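Local coordinates for cell division protein FtsZ 1 (Methanocaldococcus jannaschii, PDB 1W5A) that binds GTP and probably hydrolyses it, and is thought to assemble into the contractile Z ring at the site of cell division, at residues A[158-163]-A[172-177]; A[189-194]-A[248-253]; A[232-237]-A[316-321]; A[277-282]-A[335-340]. All blocks are in the same frame, centred on the assembly; numbering follows the deposited sequence.

Contact 1 (A[158-163]-A[172-177]). With GTP (guanosine-5'-triphosphate), chain C.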
loop_
_atom_site.group_PDB
_atom_site.type_symbol
_atom_site.label_atom_id
_atom_site.label_comp_id
_atom_site.label_asym_id
_atom_site.label_seq_id
_atom_site.Cartn_x
_atom_site.Cartn_y
_atom_site.Cartn_z
ATOM N N VAL A 158 3.491 2.358 -3.390
ATOM C CA VAL A 158 4.032 3.626 -3.852
ATOM C C VAL A 158 3.366 4.118 -5.135
ATOM O O VAL A 158 2.742 3.347 -5.868
ATOM C CB VAL A 158 5.547 3.494 -4.101
ATOM C CG1 VAL A 158 6.219 3.018 -2.832
ATOM C CG2 VAL A 158 5.821 2.483 -5.242
ATOM N N THR A 159 3.502 5.413 -5.395
ATOM C CA THR A 159 2.930 6.012 -6.587
ATOM C C THR A 159 4.029 6.501 -7.516
ATOM O O THR A 159 5.126 6.811 -7.081
ATOM C CB THR A 159 2.054 7.233 -6.257
ATOM O OG1 THR A 159 2.886 8.269 -5.736
ATOM C CG2 THR A 159 0.977 6.885 -5.244
ATOM N N LEU A 160 3.717 6.545 -8.807
ATOM C CA LEU A 160 4.644 7.038 -9.814
ATOM C C LEU A 160 4.089 8.427 -10.094
ATOM O O LEU A 160 2.885 8.639 -10.019
ATOM C CB LEU A 160 4.600 6.150 -11.060
ATOM C CG LEU A 160 5.711 5.104 -11.252
ATOM C CD1 LEU A 160 6.207 4.556 -9.925
ATOM C CD2 LEU A 160 5.181 3.987 -12.138
ATOM N N PRO A 161 4.955 9.385 -10.418
ATOM C CA PRO A 161 4.510 10.757 -10.690
ATOM C C PRO A 161 3.692 10.965 -11.965
ATOM O O PRO A 161 3.695 10.127 -12.871
ATOM C CB PRO A 161 5.818 11.531 -10.718
ATOM C CG PRO A 161 6.757 10.525 -11.386
ATOM C CD PRO A 161 6.396 9.217 -10.697
ATOM N N PHE A 162 2.986 12.097 -12.017
ATOM C CA PHE A 162 2.186 12.470 -13.182
ATOM C C PHE A 162 3.181 12.884 -14.250
ATOM O O PHE A 162 4.266 13.361 -13.922
ATOM C CB PHE A 162 1.318 13.684 -12.881
ATOM C CG PHE A 162 0.224 13.433 -11.894
ATOM C CD1 PHE A 162 -0.985 12.882 -12.301
ATOM C CD2 PHE A 162 0.379 13.800 -10.559
ATOM C CE1 PHE A 162 -2.028 12.709 -11.397
ATOM C CE2 PHE A 162 -0.659 13.629 -9.645
ATOM C CZ PHE A 162 -1.862 13.086 -10.062
ATOM N N VAL A 163 2.813 12.726 -15.516
ATOM C CA VAL A 163 3.700 13.100 -16.618
ATOM C C VAL A 163 4.053 14.586 -16.533
ATOM O O VAL A 163 5.186 14.987 -16.824
ATOM C CB VAL A 163 3.036 12.808 -17.995
ATOM C CG1 VAL A 163 3.909 13.332 -19.122
ATOM C CG2 VAL A 163 2.821 11.305 -18.169
ATOM N N ASN A 172 13.945 9.232 -11.746
ATOM C CA ASN A 172 14.345 8.932 -10.381
ATOM C C ASN A 172 13.347 7.952 -9.772
ATOM O O ASN A 172 13.722 7.060 -9.016
ATOM C CB ASN A 172 14.382 10.216 -9.550
ATOM C CG ASN A 172 15.492 11.153 -9.981
ATOM O OD1 ASN A 172 15.419 12.362 -9.770
ATOM N ND2 ASN A 172 16.533 10.597 -10.580
ATOM N N ALA A 173 12.076 8.119 -10.111
ATOM C CA ALA A 173 11.036 7.257 -9.587
ATOM C C ALA A 173 11.285 5.820 -10.028
ATOM O O ALA A 173 11.395 4.907 -9.201
ATOM C CB ALA A 173 9.654 7.746 -10.068
ATOM N N MET A 174 11.391 5.625 -11.336
ATOM C CA MET A 174 11.621 4.297 -11.885
ATOM C C MET A 174 12.911 3.686 -11.354
ATOM O O MET A 174 12.968 2.491 -11.087
ATOM C CB MET A 174 11.637 4.369 -13.405
ATOM C CG MET A 174 10.280 4.728 -13.978
ATOM S SD MET A 174 9.027 3.511 -13.475
ATOM C CE MET A 174 9.585 2.010 -14.330
ATOM N N GLU A 175 13.938 4.503 -11.186
ATOM C CA GLU A 175 15.198 4.015 -10.655
ATOM C C GLU A 175 14.920 3.518 -9.241
ATOM O O GLU A 175 15.339 2.420 -8.864
ATOM C CB GLU A 175 16.235 5.145 -10.628
ATOM C CG GLU A 175 17.583 4.761 -10.033
ATOM C CD GLU A 175 18.303 3.696 -10.844
ATOM O OE1 GLU A 175 18.600 3.960 -12.031
ATOM O OE2 GLU A 175 18.569 2.599 -10.297
ATOM N N GLY A 176 14.198 4.326 -8.467
ATOM C CA GLY A 176 13.871 3.934 -7.108
ATOM C C GLY A 176 12.963 2.713 -7.085
ATOM O O GLY A 176 13.031 1.900 -6.154
ATOM N N LEU A 177 12.114 2.574 -8.105
ATOM C CA LEU A 177 11.205 1.437 -8.170
ATOM C C LEU A 177 12.020 0.173 -8.376
ATOM O O LEU A 177 11.639 -0.896 -7.914
ATOM C CB LEU A 177 10.198 1.611 -9.314
ATOM C CG LEU A 177 8.966 0.700 -9.287
ATOM C CD1 LEU A 177 8.105 1.043 -8.065
ATOM C CD2 LEU A 177 8.153 0.890 -10.552
HETATM P PG GTP C . 12.324 15.672 -1.227
HETATM O O1G GTP C . 13.156 15.819 -2.523
HETATM O O2G GTP C . 11.373 16.878 -1.052
HETATM O O3G GTP C . 13.239 15.650 0.004
HETATM O O3B GTP C . 11.503 14.220 -1.337
HETATM P PB GTP C . 9.984 13.812 -0.851
HETATM O O1B GTP C . 9.567 14.533 0.360
HETATM O O2B GTP C . 10.003 12.295 -0.783
HETATM O O3A GTP C . 9.019 14.219 -2.003
HETATM P PA GTP C . 7.468 14.295 -2.098
HETATM O O1A GTP C . 7.028 15.710 -1.900
HETATM O O2A GTP C . 6.843 13.246 -1.307
HETATM O "O5'" GTP C . 7.275 14.052 -3.708
HETATM C "C5'" GTP C . 7.373 12.775 -4.328
HETATM C "C4'" GTP C . 6.234 12.579 -5.315
HETATM O "O4'" GTP C . 5.001 12.448 -4.586
HETATM C "C3'" GTP C . 6.017 13.758 -6.276
HETATM O "O3'" GTP C . 6.783 13.565 -7.455
HETATM C "C2'" GTP C . 4.525 13.639 -6.610
HETATM O "O2'" GTP C . 4.329 12.607 -7.576
HETATM C "C1'" GTP C . 3.957 13.089 -5.300
HETATM N N9 GTP C . 3.301 14.070 -4.434
HETATM C C8 GTP C . 3.863 15.209 -3.862
HETATM N N7 GTP C . 2.995 15.905 -3.166
HETATM C C5 GTP C . 1.955 15.015 -2.975
HETATM C C6 GTP C . 0.841 15.039 -2.110
HETATM O O6 GTP C . 0.551 15.899 -1.279
HETATM N N1 GTP C . 0.034 13.892 -2.232
HETATM C C2 GTP C . 0.324 12.790 -3.039
HETATM N N2 GTP C . -0.536 11.799 -3.044
HETATM N N3 GTP C . 1.336 12.771 -3.877
HETATM C C4 GTP C . 2.157 13.849 -3.746
#

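Contact 2 (A[189-194]-A[248-253])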
loop_
_atom_site.group_PDB
_atom_site.type_symbol
_atom_site.label_atom_id
_atom_site.label_comp_id
_atom_site.label_asym_id
_atom_site.label_seq_id
_atom_site.Cartn_x
_atom_site.Cartn_y
_atom_site.Cartn_z
ATOM N N VAL A 189 2.345 -0.835 -7.050
ATOM C CA VAL A 189 2.630 0.415 -7.760
ATOM C C VAL A 189 1.373 1.043 -8.363
ATOM O O VAL A 189 0.640 0.393 -9.100
ATOM C CB VAL A 189 3.652 0.187 -8.910
ATOM C CG1 VAL A 189 4.075 1.509 -9.520
ATOM C CG2 VAL A 189 4.862 -0.548 -8.378
ATOM N N ILE A 190 1.148 2.315 -8.046
ATOM C CA ILE A 190 -0.005 3.072 -8.524
ATOM C C ILE A 190 0.477 4.210 -9.419
ATOM O O ILE A 190 1.114 5.152 -8.949
ATOM C CB ILE A 190 -0.780 3.681 -7.341
ATOM C CG1 ILE A 190 -1.251 2.571 -6.401
ATOM C CG2 ILE A 190 -1.961 4.496 -7.855
ATOM C CD1 ILE A 190 -1.656 3.078 -4.998
ATOM N N PRO A 191 0.170 4.148 -10.719
ATOM C CA PRO A 191 0.600 5.199 -11.654
ATOM C C PRO A 191 -0.348 6.382 -11.614
ATOM O O PRO A 191 -1.444 6.302 -12.169
ATOM C CB PRO A 191 0.562 4.508 -13.020
ATOM C CG PRO A 191 0.128 3.057 -12.728
ATOM C CD PRO A 191 -0.596 3.110 -11.418
ATOM N N ASN A 192 0.074 7.469 -10.970
ATOM C CA ASN A 192 -0.753 8.658 -10.853
ATOM C C ASN A 192 -1.326 9.137 -12.182
ATOM O O ASN A 192 -2.470 9.580 -12.236
ATOM C CB ASN A 192 0.041 9.785 -10.202
ATOM C CG ASN A 192 0.030 9.705 -8.677
ATOM O OD1 ASN A 192 0.793 10.396 -8.005
ATOM N ND2 ASN A 192 -0.844 8.870 -8.131
ATOM N N GLU A 193 -0.536 9.037 -13.248
ATOM C CA GLU A 193 -0.968 9.470 -14.571
ATOM C C GLU A 193 -2.307 8.851 -14.989
ATOM O O GLU A 193 -3.115 9.503 -15.649
ATOM C CB GLU A 193 0.109 9.126 -15.599
ATOM C CG GLU A 193 -0.132 9.678 -16.995
ATOM C CD GLU A 193 -0.354 11.184 -17.011
ATOM O OE1 GLU A 193 0.341 11.918 -16.261
ATOM O OE2 GLU A 193 -1.225 11.630 -17.792
ATOM N N LYS A 194 -2.546 7.603 -14.590
ATOM C CA LYS A 194 -3.786 6.917 -14.935
ATOM C C LYS A 194 -4.985 7.551 -14.243
ATOM O O LYS A 194 -6.129 7.296 -14.613
ATOM C CB LYS A 194 -3.722 5.433 -14.548
ATOM C CG LYS A 194 -2.481 4.695 -15.016
ATOM C CD LYS A 194 -2.282 4.765 -16.514
ATOM C CE LYS A 194 -3.343 4.001 -17.268
ATOM N NZ LYS A 194 -2.969 3.857 -18.708
ATOM N N LEU A 248 5.663 -7.828 -8.111
ATOM C CA LEU A 248 5.138 -6.524 -8.490
ATOM C C LEU A 248 3.608 -6.643 -8.540
ATOM O O LEU A 248 3.073 -7.607 -9.104
ATOM C CB LEU A 248 5.723 -6.143 -9.856
ATOM C CG LEU A 248 5.614 -4.731 -10.417
ATOM C CD1 LEU A 248 4.336 -4.605 -11.244
ATOM C CD2 LEU A 248 5.670 -3.730 -9.284
ATOM N N ALA A 249 2.909 -5.684 -7.929
ATOM C CA ALA A 249 1.442 -5.703 -7.902
ATOM C C ALA A 249 0.799 -4.358 -8.269
ATOM O O ALA A 249 1.422 -3.299 -8.138
ATOM C CB ALA A 249 0.955 -6.139 -6.524
ATOM N N MET A 250 -0.452 -4.412 -8.719
ATOM C CA MET A 250 -1.186 -3.216 -9.101
ATOM C C MET A 250 -2.613 -3.308 -8.558
ATOM O O MET A 250 -3.095 -4.396 -8.250
ATOM C CB MET A 250 -1.155 -3.047 -10.630
ATOM C CG MET A 250 0.235 -2.684 -11.147
ATOM S SD MET A 250 0.425 -2.536 -12.946
ATOM C CE MET A 250 -0.313 -0.925 -13.200
ATOM N N ILE A 251 -3.288 -2.174 -8.431
ATOM C CA ILE A 251 -4.626 -2.190 -7.862
ATOM C C ILE A 251 -5.738 -1.740 -8.799
ATOM O O ILE A 251 -5.502 -1.122 -9.834
ATOM C CB ILE A 251 -4.723 -1.282 -6.595
ATOM C CG1 ILE A 251 -4.739 0.194 -7.017
ATOM C CG2 ILE A 251 -3.521 -1.525 -5.662
ATOM C CD1 ILE A 251 -5.041 1.175 -5.884
ATOM N N GLY A 252 -6.957 -2.066 -8.386
ATOM C CA GLY A 252 -8.153 -1.689 -9.103
ATOM C C GLY A 252 -9.127 -1.231 -8.031
ATOM O O GLY A 252 -9.213 -1.845 -6.963
ATOM N N ILE A 253 -9.836 -0.139 -8.282
ATOM C CA ILE A 253 -10.803 0.364 -7.316
ATOM C C ILE A 253 -12.133 0.582 -8.019
ATOM O O ILE A 253 -12.183 1.101 -9.136
ATOM C CB ILE A 253 -10.367 1.716 -6.691
ATOM C CG1 ILE A 253 -9.046 1.550 -5.933
ATOM C CG2 ILE A 253 -11.447 2.208 -5.727
ATOM C CD1 ILE A 253 -8.573 2.820 -5.217
HETATM O O HOH W 1 -2.184 0.197 -9.427
#

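Contact 3 (A[232-237]-A[316-321])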
loop_
_atom_site.group_PDB
_atom_site.type_symbol
_atom_site.label_atom_id
_atom_site.label_comp_id
_atom_site.label_asym_id
_atom_site.label_seq_id
_atom_site.Cartn_x
_atom_site.Cartn_y
_atom_site.Cartn_z
ATOM N N ILE A 232 -16.297 -12.188 7.246
ATOM C CA ILE A 232 -15.553 -13.431 7.096
ATOM C C ILE A 232 -14.134 -13.216 7.594
ATOM O O ILE A 232 -13.609 -12.104 7.539
ATOM C CB ILE A 232 -15.524 -13.904 5.624
ATOM C CG1 ILE A 232 -15.054 -15.356 5.557
ATOM C CG2 ILE A 232 -14.590 -13.033 4.805
ATOM C CD1 ILE A 232 -15.133 -15.957 4.168
ATOM N N ASN A 233 -13.517 -14.278 8.088
ATOM C CA ASN A 233 -12.162 -14.201 8.614
ATOM C C ASN A 233 -11.075 -14.293 7.541
ATOM O O ASN A 233 -11.104 -15.175 6.684
ATOM C CB ASN A 233 -11.960 -15.314 9.638
ATOM C CG ASN A 233 -10.524 -15.418 10.130
ATOM O OD1 ASN A 233 -10.163 -16.388 10.785
ATOM N ND2 ASN A 233 -9.706 -14.419 9.825
ATOM N N VAL A 234 -10.127 -13.364 7.586
ATOM C CA VAL A 234 -9.005 -13.384 6.660
ATOM C C VAL A 234 -7.859 -13.876 7.547
ATOM O O VAL A 234 -7.566 -13.286 8.585
ATOM C CB VAL A 234 -8.688 -11.964 6.077
ATOM C CG1 VAL A 234 -8.314 -11.007 7.187
ATOM C CG2 VAL A 234 -7.549 -12.049 5.081
ATOM N N ASP A 235 -7.236 -14.978 7.153
ATOM C CA ASP A 235 -6.153 -15.548 7.934
ATOM C C ASP A 235 -4.821 -14.898 7.606
ATOM O O ASP A 235 -4.463 -14.762 6.441
ATOM C CB ASP A 235 -6.079 -17.051 7.685
ATOM C CG ASP A 235 -5.097 -17.733 8.601
ATOM O OD1 ASP A 235 -5.334 -17.731 9.826
ATOM O OD2 ASP A 235 -4.087 -18.261 8.097
ATOM N N PHE A 236 -4.075 -14.513 8.640
ATOM C CA PHE A 236 -2.790 -13.856 8.434
ATOM C C PHE A 236 -1.782 -14.761 7.739
ATOM O O PHE A 236 -0.980 -14.295 6.932
ATOM C CB PHE A 236 -2.209 -13.357 9.768
ATOM C CG PHE A 236 -0.932 -12.560 9.610
ATOM C CD1 PHE A 236 -0.906 -11.409 8.817
ATOM C CD2 PHE A 236 0.251 -12.984 10.205
ATOM C CE1 PHE A 236 0.279 -10.704 8.617
ATOM C CE2 PHE A 236 1.443 -12.282 10.010
ATOM C CZ PHE A 236 1.458 -11.142 9.213
ATOM N N ALA A 237 -1.824 -16.052 8.056
ATOM C CA ALA A 237 -0.905 -16.990 7.443
ATOM C C ALA A 237 -1.148 -16.975 5.935
ATOM O O ALA A 237 -0.200 -16.967 5.146
ATOM C CB ALA A 237 -1.118 -18.396 8.020
ATOM N N THR A 316 -3.871 -17.795 -6.193
ATOM C CA THR A 316 -4.370 -17.806 -4.824
ATOM C C THR A 316 -5.065 -16.484 -4.563
ATOM O O THR A 316 -4.494 -15.409 -4.781
ATOM C CB THR A 316 -3.243 -17.994 -3.799
ATOM O OG1 THR A 316 -2.699 -19.314 -3.925
ATOM C CG2 THR A 316 -3.783 -17.815 -2.391
ATOM N N ILE A 317 -6.305 -16.578 -4.102
ATOM C CA ILE A 317 -7.120 -15.409 -3.821
ATOM C C ILE A 317 -7.474 -15.293 -2.349
ATOM O O ILE A 317 -8.090 -16.188 -1.779
ATOM C CB ILE A 317 -8.446 -15.461 -4.594
ATOM C CG1 ILE A 317 -8.176 -15.507 -6.093
ATOM C CG2 ILE A 317 -9.310 -14.274 -4.216
ATOM C CD1 ILE A 317 -9.427 -15.698 -6.926
ATOM N N ILE A 318 -7.083 -14.182 -1.742
ATOM C CA ILE A 318 -7.406 -13.928 -0.353
ATOM C C ILE A 318 -8.440 -12.816 -0.371
ATOM O O ILE A 318 -8.269 -11.840 -1.093
ATOM C CB ILE A 318 -6.175 -13.476 0.409
ATOM C CG1 ILE A 318 -5.172 -14.622 0.472
ATOM C CG2 ILE A 318 -6.567 -13.027 1.806
ATOM C CD1 ILE A 318 -3.857 -14.217 1.052
ATOM N N TRP A 319 -9.517 -12.956 0.393
ATOM C CA TRP A 319 -10.541 -11.926 0.387
ATOM C C TRP A 319 -11.230 -11.723 1.721
ATOM O O TRP A 319 -11.290 -12.626 2.546
ATOM C CB TRP A 319 -11.611 -12.247 -0.666
ATOM C CG TRP A 319 -12.359 -13.518 -0.386
ATOM C CD1 TRP A 319 -11.917 -14.795 -0.595
ATOM C CD2 TRP A 319 -13.657 -13.637 0.207
ATOM N NE1 TRP A 319 -12.859 -15.702 -0.168
ATOM C CE2 TRP A 319 -13.940 -15.021 0.322
ATOM C CE3 TRP A 319 -14.615 -12.710 0.643
ATOM C CZ2 TRP A 319 -15.135 -15.502 0.870
ATOM C CZ3 TRP A 319 -15.811 -13.189 1.189
ATOM C CH2 TRP A 319 -16.059 -14.572 1.290
ATOM N N GLY A 320 -11.769 -10.524 1.914
ATOM C CA GLY A 320 -12.486 -10.208 3.135
ATOM C C GLY A 320 -13.612 -9.245 2.811
ATOM O O GLY A 320 -13.671 -8.712 1.700
ATOM N N ALA A 321 -14.503 -9.018 3.771
ATOM C CA ALA A 321 -15.627 -8.112 3.581
ATOM C C ALA A 321 -15.937 -7.452 4.918
ATOM O O ALA A 321 -16.297 -8.124 5.886
ATOM C CB ALA A 321 -16.854 -8.883 3.078
HETATM O O HOH W 2 -13.474 -9.878 6.220
HETATM O O HOH W 3 -11.906 -14.963 3.717
#

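Contact 4 (A[277-282]-A[335-340])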
loop_
_atom_site.group_PDB
_atom_site.type_symbol
_atom_site.label_atom_id
_atom_site.label_comp_id
_atom_site.label_asym_id
_atom_site.label_seq_id
_atom_site.Cartn_x
_atom_site.Cartn_y
_atom_site.Cartn_z
ATOM N N VAL A 277 -2.691 -3.601 -16.936
ATOM C CA VAL A 277 -1.878 -4.777 -17.225
ATOM C C VAL A 277 -2.733 -6.028 -17.398
ATOM O O VAL A 277 -3.874 -6.079 -16.932
ATOM C CB VAL A 277 -0.860 -5.025 -16.071
ATOM C CG1 VAL A 277 -1.600 -5.148 -14.737
ATOM C CG2 VAL A 277 -0.054 -6.286 -16.335
ATOM N N ASP A 278 -2.181 -7.029 -18.081
ATOM C CA ASP A 278 -2.888 -8.291 -18.264
ATOM C C ASP A 278 -2.869 -9.007 -16.930
ATOM O O ASP A 278 -1.805 -9.222 -16.354
ATOM C CB ASP A 278 -2.196 -9.173 -19.307
ATOM C CG ASP A 278 -2.488 -8.739 -20.724
ATOM O OD1 ASP A 278 -3.680 -8.566 -21.061
ATOM O OD2 ASP A 278 -1.527 -8.583 -21.509
ATOM N N ILE A 279 -4.042 -9.385 -16.442
ATOM C CA ILE A 279 -4.128 -10.067 -15.163
ATOM C C ILE A 279 -4.252 -11.579 -15.294
ATOM O O ILE A 279 -4.208 -12.298 -14.299
ATOM C CB ILE A 279 -5.313 -9.528 -14.359
ATOM C CG1 ILE A 279 -6.601 -9.688 -15.166
ATOM C CG2 ILE A 279 -5.085 -8.063 -14.038
ATOM C CD1 ILE A 279 -7.840 -9.228 -14.433
ATOM N N ASP A 280 -4.398 -12.058 -16.524
ATOM C CA ASP A 280 -4.537 -13.491 -16.783
ATOM C C ASP A 280 -3.337 -14.306 -16.282
ATOM O O ASP A 280 -3.476 -15.477 -15.928
ATOM C CB ASP A 280 -4.740 -13.723 -18.284
ATOM C CG ASP A 280 -3.560 -13.247 -19.112
ATOM O OD1 ASP A 280 -2.511 -13.924 -19.104
ATOM O OD2 ASP A 280 -3.678 -12.189 -19.765
ATOM N N GLY A 281 -2.160 -13.686 -16.254
ATOM C CA GLY A 281 -0.977 -14.389 -15.789
ATOM C C GLY A 281 -0.737 -14.154 -14.310
ATOM O O GLY A 281 0.235 -14.657 -13.735
ATOM N N ALA A 282 -1.635 -13.386 -13.696
ATOM C CA ALA A 282 -1.549 -13.054 -12.278
ATOM C C ALA A 282 -1.450 -14.294 -11.399
ATOM O O ALA A 282 -2.255 -15.218 -11.510
ATOM C CB ALA A 282 -2.752 -12.222 -11.869
ATOM N N LEU A 335 -9.032 -4.074 -5.299
ATOM C CA LEU A 335 -8.418 -5.235 -5.913
ATOM C C LEU A 335 -6.905 -5.060 -5.937
ATOM O O LEU A 335 -6.399 -3.990 -6.272
ATOM C CB LEU A 335 -8.935 -5.390 -7.350
ATOM C CG LEU A 335 -9.825 -6.580 -7.725
ATOM C CD1 LEU A 335 -10.952 -6.751 -6.724
ATOM C CD2 LEU A 335 -10.384 -6.363 -9.137
ATOM N N VAL A 336 -6.183 -6.111 -5.572
ATOM C CA VAL A 336 -4.730 -6.084 -5.601
ATOM C C VAL A 336 -4.280 -7.331 -6.355
ATOM O O VAL A 336 -4.446 -8.452 -5.876
ATOM C CB VAL A 336 -4.128 -6.086 -4.173
ATOM C CG1 VAL A 336 -2.619 -5.900 -4.252
ATOM C CG2 VAL A 336 -4.751 -4.970 -3.342
ATOM N N ILE A 337 -3.740 -7.136 -7.552
ATOM C CA ILE A 337 -3.280 -8.256 -8.366
ATOM C C ILE A 337 -1.764 -8.384 -8.266
ATOM O O ILE A 337 -1.022 -7.472 -8.650
ATOM C CB ILE A 337 -3.695 -8.070 -9.845
ATOM C CG1 ILE A 337 -5.206 -7.842 -9.953
ATOM C CG2 ILE A 337 -3.323 -9.272 -10.635
ATOM C CD1 ILE A 337 -6.059 -8.815 -9.163
ATOM N N THR A 338 -1.303 -9.521 -7.756
ATOM C CA THR A 338 0.130 -9.736 -7.561
ATOM C C THR A 338 0.774 -10.593 -8.648
ATOM O O THR A 338 0.082 -11.207 -9.455
ATOM C CB THR A 338 0.383 -10.406 -6.203
ATOM O OG1 THR A 338 -0.245 -11.694 -6.193
ATOM C CG2 THR A 338 -0.207 -9.587 -5.088
ATOM N N GLY A 339 2.104 -10.625 -8.652
ATOM C CA GLY A 339 2.846 -11.416 -9.617
ATOM C C GLY A 339 2.655 -11.045 -11.078
ATOM O O GLY A 339 2.615 -11.932 -11.933
ATOM N N VAL A 340 2.551 -9.754 -11.382
ATOM C CA VAL A 340 2.354 -9.325 -12.764
ATOM C C VAL A 340 3.591 -8.684 -13.362
ATOM O O VAL A 340 3.483 -7.988 -14.367
ATOM C CB VAL A 340 1.211 -8.288 -12.892
ATOM C CG1 VAL A 340 -0.090 -8.865 -12.363
ATOM C CG2 VAL A 340 1.586 -7.015 -12.143
#

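Contact 1 (A[158-163]-A[172-177])
Val-158 to Leu-160, the end of a strand, and the helical segment from Asn-172 to Leu-177 approach to 9.3 Å between their axes and run roughly antiparallel at 144°, the CA atoms of Leu-160 and Ala-173 lying 6.4 Å apart. The side chains that meet are all apolar. Leu-177 reaches the strand with CG anti to the backbone N (chi1 -165°) and divides its methyls between two residues: CD1 meets CG2 of Val-158 at 3.9 Å in a slanting approach, while CD2 lies 4.2 Å from CD1 of Leu-160, the two leucines crossing at about a right angle. Leu-160 is forked in the same way, since its other methyl, CD2, comes to 4.1 Å from SD of Met-174, a thioether brought there by bends at chi2 and chi3. Leu-351 of strand 350-353 also packs on Leu-160, Met-174 and Leu-177. Just past the strand, CD of Pro-161 presses on CB of Ala-173 at 3.6 Å, and the small alanine allows this close approach. The same proline borders the nucleotide, its CB 3.6 Å from the ribose O2' of GTP, and the intervening turn and helix start supply the GTP-binding Glu-165 and Arg-169. Strand and helix are the first two elements of a beta-alpha-beta unit completed by strand 186-191, part of the Rossmann-like GTPase domain that FtsZ shares with tubulin.

Contact 2 (A[189-194]-A[248-253])
Val-189 and Ala-249 form the close end of this contact: the backbone N-H of Val-189 gives a nearly straight hydrogen bond to Ala-249 O, 2.8 Å long with 165° at the hydrogen. Beside it CG2 of Val-189 touches CD2 of Leu-248 at 3.4 Å, a tight fit of two methyls in an oblique approach. Leu-248 makes this reach with CG anti to its backbone N (chi1 -167°). From here the strands diverge, their axes at 58°, and direct backbone pairing gives way to water. One water molecule donates to Val-189 O and accepts from Ile-251 N, at 2.8 Å from each, spanning the gap where the chains have parted. The two strands are edge strands of different sheets, 186-191 of the parallel sheet of the GTPase domain and 249-256 of the mixed sheet of the C-terminal domain, so the contact is a seam between the two domains of the FtsZ fold. Side chains pack on both faces of the seam. On one, CD1 of Ile-190 and CD1 of Ile-251 meet at 4.0 Å, with Ala-218 of helix 207-227 against both isoleucines. On the other, CG of Met-250 lies 3.7 Å from Val-189 O, and the chain then bends at chi3 to bring CE to 4.0 Å from CG of Pro-191. The methionine and proline side chains cross at about a right angle, at the looser end where Pro-191 is partly open to solvent.

Contact 3 (A[232-237]-A[316-321])
Ile-232 holds CG1 anti to its backbone N (chi1 -166°) and Trp-319 tucks CG between its backbone N and carbonyl carbon (chi1 63°), which together bring the isoleucine over the indole. Its CG2 makes a CH-pi contact above the six-membered ring, 4.2 Å from the centroid and 25° off the normal, while CD1 lies close against CH2 at 3.3 Å. The same CG2 also sits 3.9 Å from Gly-320 CA. Further along, Val-234 and Ile-318 cross at about a right angle, their CG2 methyls 3.6 Å apart. The backbones are joined through water: one molecule accepts from Ala-321 N at 2.8 Å and donates to Ile-232 O, and another, above the indole face that Ile-232 covers, donates to Trp-319 O at 2.7 Å and, at a longer 3.1 Å, to Asn-233 O. A serine in place of Trp-319 would probably leave Ile-232 without the aromatic surface beneath its methyls and open a gap beside Ala-300 and Val-304 of helix 297-308. The contact lays the lead-in to helix 236-243, with Asp-235 at its N-cap, against strand 316-323, an outermost strand of the mixed sheet in the FtsZ C-terminal domain.

Contact 4 (A[277-282]-A[335-340])
Ile-279 and Ile-337 meet obliquely, methyl to methyl, with CG2 of each 4.0 Å from that of the other. Ile-279 CG2 also lies 4.1 Å from CG1 of Ile-337, so it fits against the fork of that side chain. In Ile-337 a chi1 of -54° sets CG1 anti to the carbonyl carbon, which leaves CG2 anti to the backbone N and directed at the loop, toward Ala-282 as well; the 3.2 Å between CG2 and Ala-282 CB is doubtful, because that CB clashes with a carbonyl of its own loop. A second slanting pair is Val-277 and Val-340, where CG2 of the first approaches CB of the second at 4.2 Å. CG1 of Val-340 is turned to the loop. All this packs the loop between helix 261-271 and strand 284-291, with its type I turn from Ile-279 to Ala-282, onto the end of strand 331-338, an inner strand of the mixed sheet of the C-terminal domain. Nearer the turn's end the backbones themselves meet, Ala-282 CA lying 3.7 Å from Thr-338 O. Gly-339 then takes a left-handed conformation (phi 62°), bending the chain so that Val-340 is directed at the loop. Leu-248 packs on Val-340 and Met-250 on Val-277, while the solvent-facing Asp-280 at the turn forms a salt bridge with Arg-343.

Overall arrangement
From the N terminus, contact 1 comes first and closes a short strand-to-helix loop beside the nucleotide. Contact 2 opens on the next strand of the same sheet and closes a longer, mostly helical loop that carries the chain into the C-terminal domain. Contact 3 starts within that loop but ends at 316-321, crossing contact 2. Contact 4 opens inside the span of contact 3 and closes after it, crossing it in turn; contacts 2 and 4 are in series. Backbone pairing of strands 249-256 and 331-338 joins contact 2 to contact 4. Contact 3 brings the lead-in to helix 236-243 onto the outer strand of this mixed sheet, contact 4 the loop before strand 284-291 onto an inner one.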